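Local coordinates for endo-1,4-beta-xylanase C (Paenibacillus barcinonensis, PDB 4XUR), which hydrolyses internal beta-1,4-xylosidic linkages of xylan and, through the CBM22 carbohydrate-binding domain present here, binds xylo-oligosaccharides such as xylotetraose, at residues W81-E86 with G121-I126; T90-G95 with E147-Q152; M112-T117 with I126-I131. All blocks are in the same frame, centred on the assembly; numbering follows the deposited sequence.

Interaction 1 (W81-E86 with G121-I126)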
loop_
_atom_site.group_PDB
_atom_site.type_symbol
_atom_site.label_atom_id
_atom_site.label_comp_id
_atom_site.label_asym_id
_atom_site.label_seq_id
_atom_site.Cartn_x
_atom_site.Cartn_y
_atom_site.Cartn_z
ATOM N N TRP A 81 0.958 0.299 8.953
ATOM C CA TRP A 81 -0.278 0.287 9.766
ATOM C C TRP A 81 -1.392 0.815 8.979
ATOM O O TRP A 81 -1.225 1.777 8.212
ATOM C CB TRP A 81 -0.077 1.114 11.013
ATOM C CG TRP A 81 0.953 0.509 11.962
ATOM C CD1 TRP A 81 2.297 0.601 11.858
ATOM C CD2 TRP A 81 0.693 -0.213 13.168
ATOM N NE1 TRP A 81 2.909 -0.086 12.858
ATOM C CE2 TRP A 81 1.950 -0.617 13.677
ATOM C CE3 TRP A 81 -0.459 -0.658 13.790
ATOM C CZ2 TRP A 81 2.067 -1.342 14.864
ATOM C CZ3 TRP A 81 -0.330 -1.387 14.968
ATOM C CH2 TRP A 81 0.911 -1.750 15.461
ATOM N N ALA A 82 -2.564 0.210 9.136
ATOM C CA ALA A 82 -3.747 0.609 8.367
ATOM C C ALA A 82 -4.935 0.688 9.284
ATOM O O ALA A 82 -4.965 -0.019 10.326
ATOM C CB ALA A 82 -4.010 -0.359 7.228
ATOM N N MET A 83 -5.892 1.545 8.910
ATOM C CA MET A 83 -7.161 1.758 9.670
ATOM C C MET A 83 -8.264 2.203 8.722
ATOM O O MET A 83 -8.016 2.905 7.755
ATOM C CB MET A 83 -6.925 2.744 10.815
ATOM C CG MET A 83 -8.116 2.912 11.792
ATOM S SD MET A 83 -9.298 4.164 11.248
ATOM C CE MET A 83 -8.417 5.630 11.748
ATOM N N TYR A 84 -9.529 1.808 9.065
ATOM C CA TYR A 84 -10.720 2.334 8.400
ATOM C C TYR A 84 -11.760 2.680 9.507
ATOM O O TYR A 84 -11.790 2.060 10.499
ATOM C CB TYR A 84 -11.258 1.325 7.375
ATOM C CG TYR A 84 -12.081 0.155 7.913
ATOM C CD1 TYR A 84 -11.459 -0.961 8.501
ATOM C CD2 TYR A 84 -13.464 0.200 7.886
ATOM C CE1 TYR A 84 -12.189 -2.043 8.952
ATOM C CE2 TYR A 84 -14.216 -0.886 8.362
ATOM C CZ TYR A 84 -13.612 -1.942 8.949
ATOM O OH TYR A 84 -14.366 -2.997 9.426
ATOM N N ASP A 85 -12.555 3.714 9.252
ATOM C CA ASP A 85 -13.579 4.127 10.246
ATOM C C ASP A 85 -14.987 4.438 9.637
ATOM O O ASP A 85 -15.693 5.279 10.167
ATOM C CB ASP A 85 -13.040 5.289 11.116
ATOM C CG ASP A 85 -12.731 6.561 10.346
ATOM O OD1 ASP A 85 -13.304 6.789 9.235
ATOM O OD2 ASP A 85 -11.913 7.381 10.854
ATOM N N GLU A 86 -15.371 3.703 8.597
ATOM C CA GLU A 86 -16.762 3.655 8.133
ATOM C C GLU A 86 -17.110 2.353 7.433
ATOM O O GLU A 86 -16.265 1.693 6.855
ATOM C CB GLU A 86 -17.094 4.897 7.292
ATOM C CG GLU A 86 -16.470 4.960 5.934
ATOM C CD GLU A 86 -16.884 6.184 5.149
ATOM O OE1 GLU A 86 -16.643 7.324 5.622
ATOM O OE2 GLU A 86 -17.427 5.998 4.045
ATOM N N GLY A 121 -12.282 1.078 12.984
ATOM C CA GLY A 121 -11.672 2.036 13.916
ATOM C C GLY A 121 -10.345 1.725 14.612
ATOM O O GLY A 121 -9.796 2.596 15.270
ATOM N N GLN A 122 -9.847 0.494 14.530
ATOM C CA GLN A 122 -8.602 0.148 15.144
ATOM C C GLN A 122 -7.420 -0.012 14.144
ATOM O O GLN A 122 -7.571 -0.610 13.087
ATOM C CB GLN A 122 -8.693 -1.103 16.013
ATOM C CG GLN A 122 -8.775 -2.399 15.297
ATOM C CD GLN A 122 -8.329 -3.589 16.172
ATOM O OE1 GLN A 122 -8.058 -3.436 17.403
ATOM N NE2 GLN A 122 -8.268 -4.750 15.592
ATOM N N TRP A 123 -6.301 0.594 14.505
ATOM C CA TRP A 123 -5.011 0.468 13.786
ATOM C C TRP A 123 -4.382 -0.889 13.946
ATOM O O TRP A 123 -4.302 -1.460 15.082
ATOM C CB TRP A 123 -4.030 1.510 14.260
ATOM C CG TRP A 123 -4.405 2.915 13.866
ATOM C CD1 TRP A 123 -5.043 3.806 14.593
ATOM C CD2 TRP A 123 -4.074 3.557 12.625
ATOM N NE1 TRP A 123 -5.205 4.984 13.915
ATOM C CE2 TRP A 123 -4.608 4.866 12.683
ATOM C CE3 TRP A 123 -3.430 3.147 11.461
ATOM C CZ2 TRP A 123 -4.499 5.764 11.648
ATOM C CZ3 TRP A 123 -3.353 4.031 10.398
ATOM C CH2 TRP A 123 -3.836 5.315 10.479
ATOM N N LYS A 124 -3.927 -1.475 12.806
ATOM C CA LYS A 124 -3.247 -2.749 12.876
ATOM C C LYS A 124 -2.120 -2.816 11.840
ATOM O O LYS A 124 -2.223 -2.199 10.782
ATOM C CB LYS A 124 -4.263 -3.823 12.640
ATOM C CG LYS A 124 -3.849 -5.200 13.108
ATOM C CD LYS A 124 -5.109 -6.036 13.275
ATOM C CE LYS A 124 -4.810 -7.530 13.137
ATOM N NZ LYS A 124 -6.101 -8.278 13.062
ATOM N N LYS A 125 -1.122 -3.581 12.163
ATOM C CA LYS A 125 0.094 -3.723 11.329
ATOM C C LYS A 125 -0.088 -4.819 10.255
ATOM O O LYS A 125 -0.692 -5.870 10.505
ATOM C CB LYS A 125 1.267 -4.052 12.210
ATOM C CG LYS A 125 2.609 -3.907 11.496
ATOM C CD LYS A 125 3.759 -4.253 12.463
ATOM C CE LYS A 125 5.028 -3.494 12.244
ATOM N NZ LYS A 125 6.089 -3.999 13.179
ATOM N N ILE A 126 0.360 -4.518 9.038
ATOM C CA ILE A 126 0.495 -5.508 7.963
ATOM C C ILE A 126 2.004 -5.648 7.676
ATOM O O ILE A 126 2.650 -4.644 7.470
ATOM C CB ILE A 126 -0.250 -5.038 6.701
ATOM C CG1 ILE A 126 -1.767 -4.960 6.942
ATOM C CG2 ILE A 126 0.093 -5.924 5.512
ATOM C CD1 ILE A 126 -2.207 -3.722 7.623
#
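Trp81 lays its indole against Lys125 where strand 75-83 pairs with strand 124-131, two antiparallel neighbours in one sheet of the CBM22 beta-sandwich. The two residues form a non-hydrogen-bonded pair with both side chains on the same face of the sheet. Lys125 CB stands over the six-membered ring of Trp81, 3.7 Å from its centroid and 8° off the normal, a CH-pi contact. Lys125 CG, anti to the backbone N (chi1 -167°), lies near CE2 and NE1 of Trp81; farther out, CE also comes near NE1. His44 stacks on Trp81 from outside the pair.

Next comes Ala82, a hydrogen-bonded pair with Lys124: Ala82 N donates to Lys124 O at 2.9 Å, and Lys124 N to Ala82 O at 3.1 Å. The methyl group of Ala82 turns to the other face of the sheet, where it meets CD1 of Ile126 at 3.8 Å.

Met83 then crosses Trp123. Its CB sits over the centre of the six-membered ring, 3.5 Å from the centroid, while Trp81 O lies at the rim of the same indole, near CZ3. In the methionine chain, the bend at chi3 (-79°) turns CE back to CZ2 and NE1 of Trp123. SD is an oblique Met-aromatic neighbour, 5.2 Å from the centroid of the five-membered ring. The Trp123 side chain lies about 7 Å from the bound calcium ion.

Beyond Met83 the strand pairing gives way to loop. Tyr84 directs its ring away from 121-126, and its hydroxyl bonds to Pro88 O. Its carbonyl still turns to the partner segment: Gly121 N donates to Tyr84 O at 2.7 Å.

Interaction 2 (T90-G95 with E147-Q152). With XYP (beta-D-xylopyranose), chain D; XYP (beta-D-xylopyranose), chain B.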
loop_
_atom_site.group_PDB
_atom_site.type_symbol
_atom_site.label_atom_id
_atom_site.label_comp_id
_atom_site.label_asym_id
_atom_site.label_seq_id
_atom_site.Cartn_x
_atom_site.Cartn_y
_atom_site.Cartn_z
ATOM N N THR A 90 -15.906 -5.499 10.174
ATOM C CA THR A 90 -14.537 -5.921 9.859
ATOM C C THR A 90 -14.281 -5.830 8.347
ATOM O O THR A 90 -15.213 -5.928 7.524
ATOM C CB THR A 90 -14.250 -7.376 10.303
ATOM O OG1 THR A 90 -14.923 -8.313 9.443
ATOM C CG2 THR A 90 -14.643 -7.561 11.727
ATOM N N GLN A 91 -12.981 -5.700 7.962
ATOM C CA GLN A 91 -12.646 -5.743 6.553
ATOM C C GLN A 91 -11.128 -6.165 6.417
ATOM O O GLN A 91 -10.322 -5.726 7.193
ATOM C CB GLN A 91 -12.901 -4.366 5.928
ATOM C CG GLN A 91 -12.442 -4.176 4.472
ATOM C CD GLN A 91 -13.167 -5.080 3.504
ATOM O OE1 GLN A 91 -14.397 -5.032 3.430
ATOM N NE2 GLN A 91 -12.422 -5.894 2.740
ATOM N N VAL A 92 -10.854 -6.961 5.398
ATOM C CA VAL A 92 -9.479 -7.374 5.072
ATOM C C VAL A 92 -8.804 -6.231 4.325
ATOM O O VAL A 92 -9.401 -5.639 3.415
ATOM C CB VAL A 92 -9.492 -8.625 4.144
ATOM C CG1 VAL A 92 -8.103 -8.924 3.664
ATOM C CG2 VAL A 92 -10.164 -9.789 4.915
ATOM N N ILE A 93 -7.555 -5.959 4.658
ATOM C CA ILE A 93 -6.727 -5.057 3.804
ATOM C C ILE A 93 -5.473 -5.844 3.416
ATOM O O ILE A 93 -4.930 -6.553 4.217
ATOM C CB ILE A 93 -6.352 -3.762 4.543
ATOM C CG1 ILE A 93 -7.567 -2.852 4.668
ATOM C CG2 ILE A 93 -5.307 -2.972 3.772
ATOM C CD1 ILE A 93 -7.997 -2.155 3.383
ATOM N N ASN A 94 -5.041 -5.673 2.181
ATOM C CA ASN A 94 -3.913 -6.441 1.666
ATOM C C ASN A 94 -2.760 -5.488 1.459
ATOM O O ASN A 94 -2.946 -4.319 1.068
ATOM C CB ASN A 94 -4.300 -7.064 0.292
ATOM C CG ASN A 94 -5.296 -8.220 0.422
ATOM O OD1 ASN A 94 -5.641 -8.646 1.534
ATOM N ND2 ASN A 94 -5.780 -8.715 -0.710
ATOM N N GLY A 95 -1.552 -5.954 1.731
ATOM C CA GLY A 95 -0.348 -5.262 1.185
ATOM C C GLY A 95 0.085 -5.994 -0.080
ATOM O O GLY A 95 0.175 -7.224 -0.091
ATOM N N GLU A 147 -4.556 -2.288 -0.605
ATOM C CA GLU A 147 -5.823 -2.458 -1.315
ATOM C C GLU A 147 -6.729 -3.394 -0.521
ATOM O O GLU A 147 -6.359 -3.920 0.491
ATOM C CB GLU A 147 -5.590 -3.045 -2.682
ATOM C CG GLU A 147 -4.996 -4.459 -2.672
ATOM C CD GLU A 147 -4.771 -4.995 -4.053
ATOM O OE1 GLU A 147 -5.431 -4.538 -5.047
ATOM O OE2 GLU A 147 -3.926 -5.909 -4.168
ATOM N N THR A 148 -7.956 -3.570 -1.011
ATOM C CA THR A 148 -8.853 -4.641 -0.493
ATOM C C THR A 148 -8.819 -5.865 -1.444
ATOM O O THR A 148 -8.330 -5.816 -2.570
ATOM C CB THR A 148 -10.290 -4.119 -0.289
ATOM O OG1 THR A 148 -10.726 -3.363 -1.417
ATOM C CG2 THR A 148 -10.305 -3.234 0.867
ATOM N N PRO A 149 -9.323 -6.987 -0.942
ATOM C CA PRO A 149 -9.177 -8.214 -1.805
ATOM C C PRO A 149 -9.805 -8.096 -3.180
ATOM O O PRO A 149 -10.864 -7.567 -3.352
ATOM C CB PRO A 149 -9.887 -9.277 -0.950
ATOM C CG PRO A 149 -9.678 -8.847 0.453
ATOM C CD PRO A 149 -9.791 -7.325 0.390
ATOM N N TRP A 150 -9.095 -8.620 -4.183
ATOM C CA TRP A 150 -9.409 -8.499 -5.579
ATOM C C TRP A 150 -10.650 -9.264 -6.096
ATOM O O TRP A 150 -10.916 -10.317 -5.576
ATOM C CB TRP A 150 -8.169 -9.140 -6.239
ATOM C CG TRP A 150 -8.367 -9.557 -7.546
ATOM C CD1 TRP A 150 -8.452 -10.874 -8.028
ATOM C CD2 TRP A 150 -8.522 -8.700 -8.637
ATOM N NE1 TRP A 150 -8.665 -10.835 -9.394
ATOM C CE2 TRP A 150 -8.713 -9.508 -9.789
ATOM C CE3 TRP A 150 -8.571 -7.321 -8.763
ATOM C CZ2 TRP A 150 -8.899 -8.959 -11.041
ATOM C CZ3 TRP A 150 -8.757 -6.796 -9.963
ATOM C CH2 TRP A 150 -8.911 -7.595 -11.116
ATOM N N LYS A 151 -11.445 -8.791 -7.064
ATOM C CA LYS A 151 -12.145 -7.481 -7.110
ATOM C C LYS A 151 -13.719 -7.672 -7.214
ATOM O O LYS A 151 -14.397 -7.572 -6.191
ATOM C CB LYS A 151 -11.643 -6.561 -8.202
ATOM C CG LYS A 151 -12.463 -5.273 -8.283
ATOM C CD LYS A 151 -12.166 -4.409 -9.486
ATOM C CE LYS A 151 -11.581 -5.207 -10.662
ATOM N NZ LYS A 151 -11.906 -4.651 -12.020
ATOM N N GLN A 152 -14.392 -7.917 -8.350
ATOM C CA GLN A 152 -14.063 -7.837 -9.750
ATOM C C GLN A 152 -15.067 -6.761 -10.193
ATOM O O GLN A 152 -16.207 -6.816 -9.718
ATOM C CB GLN A 152 -14.436 -9.175 -10.413
ATOM C CG GLN A 152 -13.818 -10.463 -9.822
ATOM C CD GLN A 152 -14.883 -11.564 -9.601
ATOM O OE1 GLN A 152 -15.891 -11.342 -8.906
ATOM N NE2 GLN A 152 -14.655 -12.746 -10.170
HETATM C C1 XYP D . -4.695 -5.995 -9.609
HETATM C C2 XYP D . -4.956 -6.209 -8.118
HETATM C C3 XYP D . -4.093 -7.323 -7.539
HETATM C C4 XYP D . -4.205 -8.582 -8.432
HETATM C C5 XYP D . -3.984 -8.241 -9.908
HETATM O O2 XYP D . -4.635 -5.018 -7.410
HETATM O O3 XYP D . -4.498 -7.650 -6.233
HETATM O O4 XYP D . -3.184 -9.504 -7.984
HETATM O O5 XYP D . -4.911 -7.259 -10.324
HETATM C C1 XYP B . -5.072 -1.934 -12.761
HETATM C C2 XYP B . -5.768 -3.145 -13.304
HETATM C C3 XYP B . -6.244 -4.064 -12.220
HETATM C C4 XYP B . -5.079 -4.362 -11.255
HETATM C C5 XYP B . -4.409 -3.076 -10.796
HETATM O O2 XYP B . -6.912 -2.708 -14.121
HETATM O O3 XYP B . -6.705 -5.298 -12.756
HETATM O O4 XYP B . -5.582 -5.036 -10.142
HETATM O O5 XYP B . -3.952 -2.338 -11.916
#
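Two backbone hydrogen bonds join Asn94 and Glu147 as an antiparallel hydrogen-bonded pair: Asn94 N to Glu147 O at 2.8 Å and almost straight (176°), and Glu147 N to Asn94 O at 3.1 Å.

Apolar contacts continue past this pair. CG of Pro149 meets CG1 of Val92 at 3.6 Å, and Thr148 CG2 touches Ile93 CD1 at the same distance. The carbonyl oxygen of Val92 is covered by Pro149 CD and Thr148 CG2.

The polar Asn94 side chain crosses Pro149 at about a right angle, ND2 against the proline CA, while its OD1 bonds to Ser115 OG.

In the CBM22 beta-sandwich, strand 139-147 ends here beside strand 90-101, and the chain leaves it along the xylan-binding cleft.

Sugar contacts fall to Glu147 and Trp150. Glu147 uses both carboxylate oxygens on one xylose (chain D): O2 donates to OE1 at 2.5 Å and O3 to OE2 at 2.8 Å. Ser96 OG also bonds OE2, which fixes the carboxylate further. One face of the Trp150 indole carries O5 of this xylose, offset toward the rim, and Trp150 CH2 lies 3.6 Å from O3 of the chain B xylose.

Interaction 3 (M112-T117 with I126-I131)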
loop_
_atom_site.group_PDB
_atom_site.type_symbol
_atom_site.label_atom_id
_atom_site.label_comp_id
_atom_site.label_asym_id
_atom_site.label_seq_id
_atom_site.Cartn_x
_atom_site.Cartn_y
_atom_site.Cartn_z
ATOM N N MET A 112 0.239 -10.144 -3.794
ATOM C CA MET A 112 0.010 -9.873 -2.381
ATOM C C MET A 112 1.117 -10.485 -1.537
ATOM O O MET A 112 1.346 -11.689 -1.611
ATOM C CB MET A 112 -1.335 -10.478 -1.938
ATOM C CG MET A 112 -1.868 -9.953 -0.622
ATOM S SD MET A 112 -3.034 -11.124 0.114
ATOM C CE MET A 112 -4.141 -11.362 -1.244
ATOM N N PHE A 113 1.733 -9.678 -0.701
ATOM C CA PHE A 113 2.692 -10.116 0.243
ATOM C C PHE A 113 2.154 -10.267 1.672
ATOM O O PHE A 113 2.792 -10.998 2.515
ATOM C CB PHE A 113 3.955 -9.202 0.214
ATOM C CG PHE A 113 3.726 -7.799 0.734
ATOM C CD1 PHE A 113 3.727 -7.522 2.102
ATOM C CD2 PHE A 113 3.536 -6.762 -0.154
ATOM C CE1 PHE A 113 3.540 -6.212 2.551
ATOM C CE2 PHE A 113 3.366 -5.453 0.293
ATOM C CZ PHE A 113 3.397 -5.179 1.637
ATOM N N ALA A 114 1.028 -9.667 1.990
ATOM C CA ALA A 114 0.442 -9.826 3.291
ATOM C C ALA A 114 -1.007 -9.313 3.330
ATOM O O ALA A 114 -1.407 -8.514 2.493
ATOM C CB ALA A 114 1.266 -9.092 4.345
ATOM N N SER A 115 -1.737 -9.792 4.345
ATOM C CA SER A 115 -3.164 -9.550 4.532
ATOM C C SER A 115 -3.501 -9.675 5.989
ATOM O O SER A 115 -3.006 -10.603 6.625
ATOM C CB SER A 115 -3.949 -10.601 3.784
ATOM O OG SER A 115 -5.362 -10.485 4.025
ATOM N N THR A 116 -4.329 -8.754 6.536
ATOM C CA THR A 116 -4.855 -8.866 7.886
ATOM C C THR A 116 -6.319 -8.400 7.889
ATOM O O THR A 116 -6.727 -7.628 7.014
ATOM C CB THR A 116 -4.062 -8.073 8.940
ATOM O OG1 THR A 116 -4.330 -6.669 8.815
ATOM C CG2 THR A 116 -2.588 -8.258 8.821
ATOM N N THR A 117 -7.096 -8.910 8.870
ATOM C CA THR A 117 -8.473 -8.465 9.077
ATOM C C THR A 117 -8.491 -7.319 10.123
ATOM O O THR A 117 -8.065 -7.492 11.232
ATOM C CB THR A 117 -9.388 -9.663 9.560
ATOM O OG1 THR A 117 -9.446 -10.672 8.534
ATOM C CG2 THR A 117 -10.837 -9.165 9.800
ATOM N N ILE A 126 0.360 -4.518 9.038
ATOM C CA ILE A 126 0.495 -5.508 7.963
ATOM C C ILE A 126 2.004 -5.648 7.676
ATOM O O ILE A 126 2.650 -4.644 7.470
ATOM C CB ILE A 126 -0.250 -5.038 6.701
ATOM C CG1 ILE A 126 -1.767 -4.960 6.942
ATOM C CG2 ILE A 126 0.093 -5.924 5.512
ATOM C CD1 ILE A 126 -2.207 -3.722 7.623
ATOM N N GLU A 127 2.536 -6.864 7.694
ATOM C CA GLU A 127 3.962 -7.033 7.474
ATOM C C GLU A 127 4.318 -8.368 6.824
ATOM O O GLU A 127 3.652 -9.378 6.993
ATOM C CB GLU A 127 4.704 -6.836 8.786
ATOM C CG GLU A 127 4.569 -8.019 9.761
ATOM C CD GLU A 127 5.379 -7.792 11.032
ATOM O OE1 GLU A 127 6.465 -7.142 10.966
ATOM O OE2 GLU A 127 4.955 -8.260 12.101
ATOM N N ALA A 128 5.420 -8.360 6.051
ATOM C CA ALA A 128 6.029 -9.592 5.542
ATOM C C ALA A 128 7.449 -9.335 5.065
ATOM O O ALA A 128 7.834 -8.193 4.778
ATOM C CB ALA A 128 5.218 -10.174 4.401
ATOM N N ASP A 129 8.225 -10.398 4.966
ATOM C CA ASP A 129 9.470 -10.359 4.097
ATOM C C ASP A 129 9.021 -10.385 2.638
ATOM O O ASP A 129 8.132 -11.151 2.229
ATOM C CB ASP A 129 10.380 -11.551 4.354
ATOM C CG ASP A 129 11.234 -11.442 5.602
ATOM O OD1 ASP A 129 11.162 -10.486 6.379
ATOM O OD2 ASP A 129 12.042 -12.378 5.769
ATOM N N ILE A 130 9.719 -9.614 1.814
ATOM C CA ILE A 130 9.573 -9.795 0.344
ATOM C C ILE A 130 10.950 -9.944 -0.315
ATOM O O ILE A 130 11.978 -9.490 0.211
ATOM C CB ILE A 130 8.838 -8.621 -0.292
ATOM C CG1 ILE A 130 9.606 -7.312 -0.151
ATOM C CG2 ILE A 130 7.457 -8.517 0.274
ATOM C CD1 ILE A 130 9.621 -6.458 -1.402
ATOM N N ILE A 131 10.931 -10.558 -1.502
ATOM C CA ILE A 131 12.121 -10.744 -2.315
ATOM C C ILE A 131 12.084 -9.621 -3.377
ATOM O O ILE A 131 11.058 -9.372 -4.041
ATOM C CB ILE A 131 12.048 -12.182 -2.964
ATOM C CG1 ILE A 131 12.383 -13.198 -1.912
ATOM C CG2 ILE A 131 12.968 -12.311 -4.194
ATOM C CD1 ILE A 131 11.796 -14.548 -2.171
#
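The Phe113 ring meets Ala128 at its edge: the alanine CB lies near the ring plane, 3.8 Å from CD1. Ile130 comes in obliquely, its CG2 methyl 3.6 Å from Phe113 CB. Phe113 CG, between the backbone N and the carbonyl carbon (chi1 69°), lies 3.8 Å from Ile130 CG2. The same Ala128 methyl also closes on the backbone, 3.2 Å from Phe113 O.

No hydrogen bond links the two segments. Strand 109-119 belongs to one sheet of the CBM22 beta-sandwich and strand 124-131 to the other, and the contact is made mainly by side chains packing between the sheets. Phe113 and Ala114 both face Gly95 of the neighbouring strand 90-101, a classic beta bulge, and both also direct their side chains toward 126-131.

At the other end Ile126 divides its branches. CG2, anti to the backbone N, reaches Ala114 CB at 3.6 Å; CG1 lies at the same distance from Thr116 OG1, a hydroxyl buried here with no polar partner in the model. An alanine at Ile126 would probably open a gap between the sheets, leaving Ala114 CB and the Thr116 side chain without the isoleucine branches that pack on them. Between these two ends, Ala114 CB touches Glu127 O and lies 4.1 Å from Ala128 CB.

Ile126 is shared by interactions 1 and 3: one residue packs on its own sheet through Ala82 and on the facing sheet through Ala114 and Thr116. A further tie between these two is Lys124 NZ, 2.8 Å from Thr117 O in a probable hydrogen bond. Interactions 2 and 3 meet along neighbouring strands 90-101 and 109-119, where Gly95 N lies 2.7 Å from Ala114 O and Gly95 O lies 3.0 Å from Phe113 N. Interaction 2 holds Glu147 and Trp150 of the glycan pocket, whereas the Phe113 side chain of interaction 3 is about 10 Å from a bound xylose. Interaction 1 lies on the calcium side, its centre 13 Å from that of interaction 2.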